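Side-chain contacts in DNA-damage inducible protein DDI1-like protein (Leishmania major, PDB 5YQ8), which is an aspartic protease of the DDI1 family, the fragment here being its retroviral protease-like domain: residues A[8-13]-A[88-93]; A[33-36]-A[40-43]. All coordinates share one frame; numbering follows the deposited sequence.

Contact 1: residues A[8-13]-A[88-93]; sequences VPCTIN and MDLIIG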
loop_
_atom_site.group_PDB
_atom_site.type_symbol
_atom_site.label_atom_id
_atom_site.label_comp_id
_atom_site.label_asym_id
_atom_site.label_seq_id
_atom_site.Cartn_x
_atom_site.Cartn_y
_atom_site.Cartn_z
ATOM N N VAL A 8 -3.835 -2.435 -11.577
ATOM C CA VAL A 8 -3.495 -2.243 -12.953
ATOM C C VAL A 8 -3.549 -3.542 -13.733
ATOM O O VAL A 8 -3.235 -4.618 -13.198
ATOM C CB VAL A 8 -2.142 -1.597 -13.081
ATOM C CG1 VAL A 8 -2.199 -0.158 -12.584
ATOM C CG2 VAL A 8 -1.043 -2.421 -12.384
ATOM N N PRO A 9 -3.945 -3.447 -15.021
ATOM C CA PRO A 9 -3.809 -4.639 -15.865
ATOM C C PRO A 9 -2.385 -4.797 -16.428
ATOM O O PRO A 9 -1.614 -3.864 -16.466
ATOM C CB PRO A 9 -4.808 -4.392 -16.962
ATOM C CG PRO A 9 -4.766 -2.831 -17.099
ATOM C CD PRO A 9 -4.525 -2.296 -15.745
ATOM N N CYS A 10 -2.043 -6.006 -16.822
ATOM C CA CYS A 10 -0.790 -6.338 -17.469
ATOM C C CYS A 10 -0.879 -7.744 -18.052
ATOM O O CYS A 10 -1.842 -8.453 -17.828
ATOM C CB CYS A 10 0.365 -6.315 -16.441
ATOM S SG CYS A 10 0.263 -7.456 -15.019
ATOM N N THR A 11 0.171 -8.184 -18.741
ATOM C CA THR A 11 0.212 -9.535 -19.329
ATOM C C THR A 11 1.544 -10.227 -18.998
ATOM O O THR A 11 2.587 -9.625 -19.087
ATOM C CB THR A 11 0.044 -9.498 -20.884
ATOM O OG1 THR A 11 1.118 -8.762 -21.498
ATOM C CG2 THR A 11 -1.232 -8.863 -21.273
ATOM N N ILE A 12 1.502 -11.518 -18.702
ATOM C CA ILE A 12 2.662 -12.355 -18.553
ATOM C C ILE A 12 2.500 -13.527 -19.496
ATOM O O ILE A 12 1.547 -14.325 -19.337
ATOM C CB ILE A 12 2.756 -12.882 -17.128
ATOM C CG1 ILE A 12 2.750 -11.693 -16.144
ATOM C CG2 ILE A 12 4.012 -13.730 -16.950
ATOM C CD1 ILE A 12 2.987 -11.991 -14.675
ATOM N N ASN A 13 3.426 -13.658 -20.443
ATOM C CA ASN A 13 3.361 -14.651 -21.517
ATOM C C ASN A 13 2.011 -14.578 -22.185
ATOM O O ASN A 13 1.245 -15.553 -22.072
ATOM C CB ASN A 13 3.516 -16.070 -21.013
ATOM C CG ASN A 13 4.726 -16.243 -20.237
ATOM O OD1 ASN A 13 5.823 -15.960 -20.705
ATOM N ND2 ASN A 13 4.555 -16.759 -19.065
ATOM N N MET A 88 -5.761 -12.724 -4.242
ATOM C CA MET A 88 -5.387 -11.767 -5.283
ATOM C C MET A 88 -4.333 -12.363 -6.175
ATOM O O MET A 88 -3.295 -12.869 -5.700
ATOM C CB MET A 88 -4.879 -10.440 -4.687
ATOM C CG MET A 88 -5.923 -9.825 -3.814
ATOM S SD MET A 88 -5.536 -8.117 -3.480
ATOM C CE MET A 88 -4.105 -8.181 -2.407
ATOM N N ASP A 89 -4.581 -12.273 -7.488
ATOM C CA ASP A 89 -3.725 -12.920 -8.479
ATOM C C ASP A 89 -2.277 -12.466 -8.321
ATOM O O ASP A 89 -1.376 -13.292 -8.214
ATOM C CB ASP A 89 -4.243 -12.631 -9.879
ATOM C CG ASP A 89 -5.581 -13.322 -10.138
ATOM O OD1 ASP A 89 -6.083 -14.021 -9.177
ATOM O OD2 ASP A 89 -6.085 -13.229 -11.319
ATOM N N LEU A 90 -2.063 -11.155 -8.241
ATOM C CA LEU A 90 -0.751 -10.604 -8.277
ATOM C C LEU A 90 -0.768 -9.327 -7.490
ATOM O O LEU A 90 -1.678 -8.459 -7.680
ATOM C CB LEU A 90 -0.358 -10.329 -9.741
ATOM C CG LEU A 90 1.043 -9.822 -9.991
ATOM C CD1 LEU A 90 2.102 -10.728 -9.391
ATOM C CD2 LEU A 90 1.251 -9.686 -11.485
ATOM N N ILE A 91 0.239 -9.208 -6.622
ATOM C CA ILE A 91 0.484 -8.056 -5.835
ATOM C C ILE A 91 1.835 -7.431 -6.262
ATOM O O ILE A 91 2.907 -8.114 -6.206
ATOM C CB ILE A 91 0.500 -8.420 -4.350
ATOM C CG1 ILE A 91 -0.781 -9.195 -4.038
ATOM C CG2 ILE A 91 0.545 -7.159 -3.546
ATOM C CD1 ILE A 91 -0.921 -9.702 -2.639
ATOM N N ILE A 92 1.759 -6.172 -6.722
ATOM C CA ILE A 92 2.902 -5.337 -6.929
ATOM C C ILE A 92 3.289 -4.715 -5.576
ATOM O O ILE A 92 2.617 -3.828 -5.083
ATOM C CB ILE A 92 2.594 -4.278 -7.950
ATOM C CG1 ILE A 92 2.305 -4.938 -9.282
ATOM C CG2 ILE A 92 3.797 -3.341 -8.141
ATOM C CD1 ILE A 92 2.044 -3.943 -10.379
ATOM N N GLY A 93 4.353 -5.200 -4.952
ATOM C CA GLY A 93 4.793 -4.623 -3.671
ATOM C C GLY A 93 5.779 -3.480 -3.829
ATOM O O GLY A 93 6.191 -3.068 -4.935
#
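Leu-90 and Ile-92 meet Val-8, Cys-10 and Ile-12 without any flat group on either side; there are no faces or edges to match, and methyl ends and one thiol do the touching. Leu-90 carries one half. Its CD2 stands 4.3 Å from SG of Cys-10, and CD2 of Leu-90 is equally 4.3 Å from CD1 of Ile-12, so a single methyl meets the ends of two residues that alternate along one strand. The leucine reaches this place because CG is anti to the backbone N (chi1 -176°), which carries the branch out toward strand 8-12. Ile-12 answers with its longer arm, extended to CD1.

The other half is a single meeting: CG2 of Val-8 lies 4.0 Å from CD1 of Ile-92, the tip of an extended arm, and the two side chains cross at about a right angle. Contacts of this length are ordinary van der Waals packing, and no hydrogen bond joins the segments. The strand axes approach only to 10.0 Å, because strand 15-21 runs between them in the sheet: Val-8 pairs through its backbone with Ala-19, Cys-10 with Val-17, and Leu-90 with Phe-20. The angle between the two strands is 112°. Met-30 adds to the buried cluster by packing against both Ile-12 and Leu-90.

Past Ile-92, whose side chain is about 7 Å from that of Asp-22, the probable active-site aspartate, Gly-93 takes the N-cap position of helix 94-99, and its N is hydrogen-bonded to OG of Ser-28. A run of hydrophobic residues ending in glycine just before a helix is characteristic of the retropepsin fold, here with Leu-90 and Ile-92 turned into the core against strand 8-12.

Contact 2: residues A[33-36]-A[40-43]; sequences RTAE and LMRL
Ala-35 and Leu-40 are joined by one backbone hydrogen bond and by apolar packing alongside it. In the bond, N of Leu-40 gives its hydrogen to O of Ala-35 over 2.7 Å. It spans five residues, one more than a regular alpha-helical bond, and ties the chain leaving helix 32-37 back onto its last turn. Together with the packing of the two side chains across the same span, with CB of Ala-35 3.7 Å from CB of Leu-40, this 6→1 bond is consistent with a Schellman motif at the C-terminal end of the helix.

The remaining packing belongs to Leu-40 and Met-41. CD1 of Leu-40 lies 4.0 Å from CA of Ala-35, and the leucine side chain also touches Met-30, Ile-64 and Thr-67 in the strands beneath. Met-41 folds back instead: bent at chi2 (-73°) and again at chi3, its chain brings CE to 3.4 Å from CB of Ala-35, tighter than usual for two carbons. Near the surface, the methylene part of Glu-36 crosses the methionine obliquely, with CG of Glu-36 3.5 Å from CG of Met-41. The sulphur is next to the same glutamate carbon, SD of Met-41 lying 3.8 Å from CG of Glu-36.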
loop_
_atom_site.group_PDB
_atom_site.type_symbol
_atom_site.label_atom_id
_atom_site.label_comp_id
_atom_site.label_asym_id
_atom_site.label_seq_id
_atom_site.Cartn_x
_atom_site.Cartn_y
_atom_site.Cartn_z
ATOM N N ARG A 33 -2.305 -20.301 -8.855
ATOM C CA ARG A 33 -3.244 -20.459 -9.936
ATOM C C ARG A 33 -2.807 -19.603 -11.073
ATOM O O ARG A 33 -2.929 -20.042 -12.235
ATOM C CB ARG A 33 -4.679 -20.071 -9.499
ATOM C CG ARG A 33 -5.746 -20.270 -10.597
ATOM C CD ARG A 33 -7.168 -20.123 -10.033
ATOM N NE ARG A 33 -7.149 -19.245 -8.849
ATOM C CZ ARG A 33 -7.295 -17.921 -8.858
ATOM N NH1 ARG A 33 -7.531 -17.267 -10.004
ATOM N NH2 ARG A 33 -7.235 -17.228 -7.693
ATOM N N THR A 34 -2.331 -18.384 -10.772
ATOM C CA THR A 34 -1.945 -17.429 -11.836
ATOM C C THR A 34 -0.686 -17.880 -12.563
ATOM O O THR A 34 -0.635 -17.900 -13.811
ATOM C CB THR A 34 -1.748 -16.056 -11.272
ATOM O OG1 THR A 34 -3.033 -15.597 -10.872
ATOM C CG2 THR A 34 -1.208 -15.081 -12.366
ATOM N N ALA A 35 0.321 -18.247 -11.803
ATOM C CA ALA A 35 1.570 -18.705 -12.394
ATOM C C ALA A 35 1.320 -19.976 -13.194
ATOM O O ALA A 35 1.891 -20.156 -14.251
ATOM C CB ALA A 35 2.615 -18.906 -11.321
ATOM N N GLU A 36 0.483 -20.868 -12.683
ATOM C CA GLU A 36 0.015 -21.992 -13.498
ATOM C C GLU A 36 -0.718 -21.488 -14.752
ATOM O O GLU A 36 -0.540 -21.976 -15.888
ATOM C CB GLU A 36 -0.895 -22.928 -12.680
ATOM C CG GLU A 36 -0.146 -23.954 -11.799
ATOM C CD GLU A 36 -1.049 -24.778 -10.858
ATOM O OE1 GLU A 36 -1.959 -24.205 -10.219
ATOM O OE2 GLU A 36 -0.860 -26.006 -10.766
ATOM N N LEU A 40 4.235 -20.568 -15.503
ATOM C CA LEU A 40 5.413 -20.144 -14.757
ATOM C C LEU A 40 5.874 -21.118 -13.686
ATOM O O LEU A 40 6.804 -20.817 -12.934
ATOM C CB LEU A 40 5.104 -18.805 -14.061
ATOM C CG LEU A 40 4.653 -17.643 -14.913
ATOM C CD1 LEU A 40 4.402 -16.448 -14.036
ATOM C CD2 LEU A 40 5.736 -17.343 -15.949
ATOM N N MET A 41 5.279 -22.298 -13.607
ATOM C CA MET A 41 5.690 -23.282 -12.593
ATOM C C MET A 41 7.067 -23.815 -12.828
ATOM O O MET A 41 7.814 -24.057 -11.865
ATOM C CB MET A 41 4.721 -24.438 -12.560
ATOM C CG MET A 41 3.339 -24.016 -12.097
ATOM S SD MET A 41 3.378 -23.712 -10.364
ATOM C CE MET A 41 3.470 -21.956 -10.218
ATOM N N ARG A 42 7.428 -23.996 -14.103
ATOM C CA ARG A 42 8.756 -24.471 -14.439
ATOM C C ARG A 42 9.859 -23.482 -13.954
ATOM O O ARG A 42 10.999 -23.868 -13.734
ATOM C CB ARG A 42 8.840 -24.683 -15.940
ATOM C CG ARG A 42 10.036 -25.496 -16.341
ATOM C CD ARG A 42 11.189 -24.696 -16.880
ATOM N NE ARG A 42 10.863 -23.769 -17.956
ATOM C CZ ARG A 42 11.733 -22.862 -18.393
ATOM N NH1 ARG A 42 12.949 -22.777 -17.819
ATOM N NH2 ARG A 42 11.397 -22.020 -19.393
ATOM N N LEU A 43 9.504 -22.209 -13.870
ATOM C CA LEU A 43 10.394 -21.151 -13.385
ATOM C C LEU A 43 10.430 -21.024 -11.864
ATOM O O LEU A 43 11.280 -20.299 -11.346
ATOM C CB LEU A 43 9.963 -19.809 -14.006
ATOM C CG LEU A 43 10.198 -19.615 -15.506
ATOM C CD1 LEU A 43 9.821 -18.201 -15.925
ATOM C CD2 LEU A 43 11.672 -19.866 -15.811
#

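In the fold
From the N terminus, strand 7-12 supplies the first half of contact 1 and then waits 74 residues for its partner. Within that span, contact 2 closes a much shorter loop, with three residues between its segments, as the chain leaves helix 32-37. The chain next builds strands 62-71 and 74-83 before strand 90-92 completes contact 1, so the smaller loop nests in the larger. With centres about 13 Å apart, the two also touch: the helix meets the loop leading into strand 90-92, where CB of Asp-89 packs on OG1 of Thr-34, and the turn after it meets strand 7-12, with CG2 of Ile-12 4.0 Å from CD1 of Leu-40.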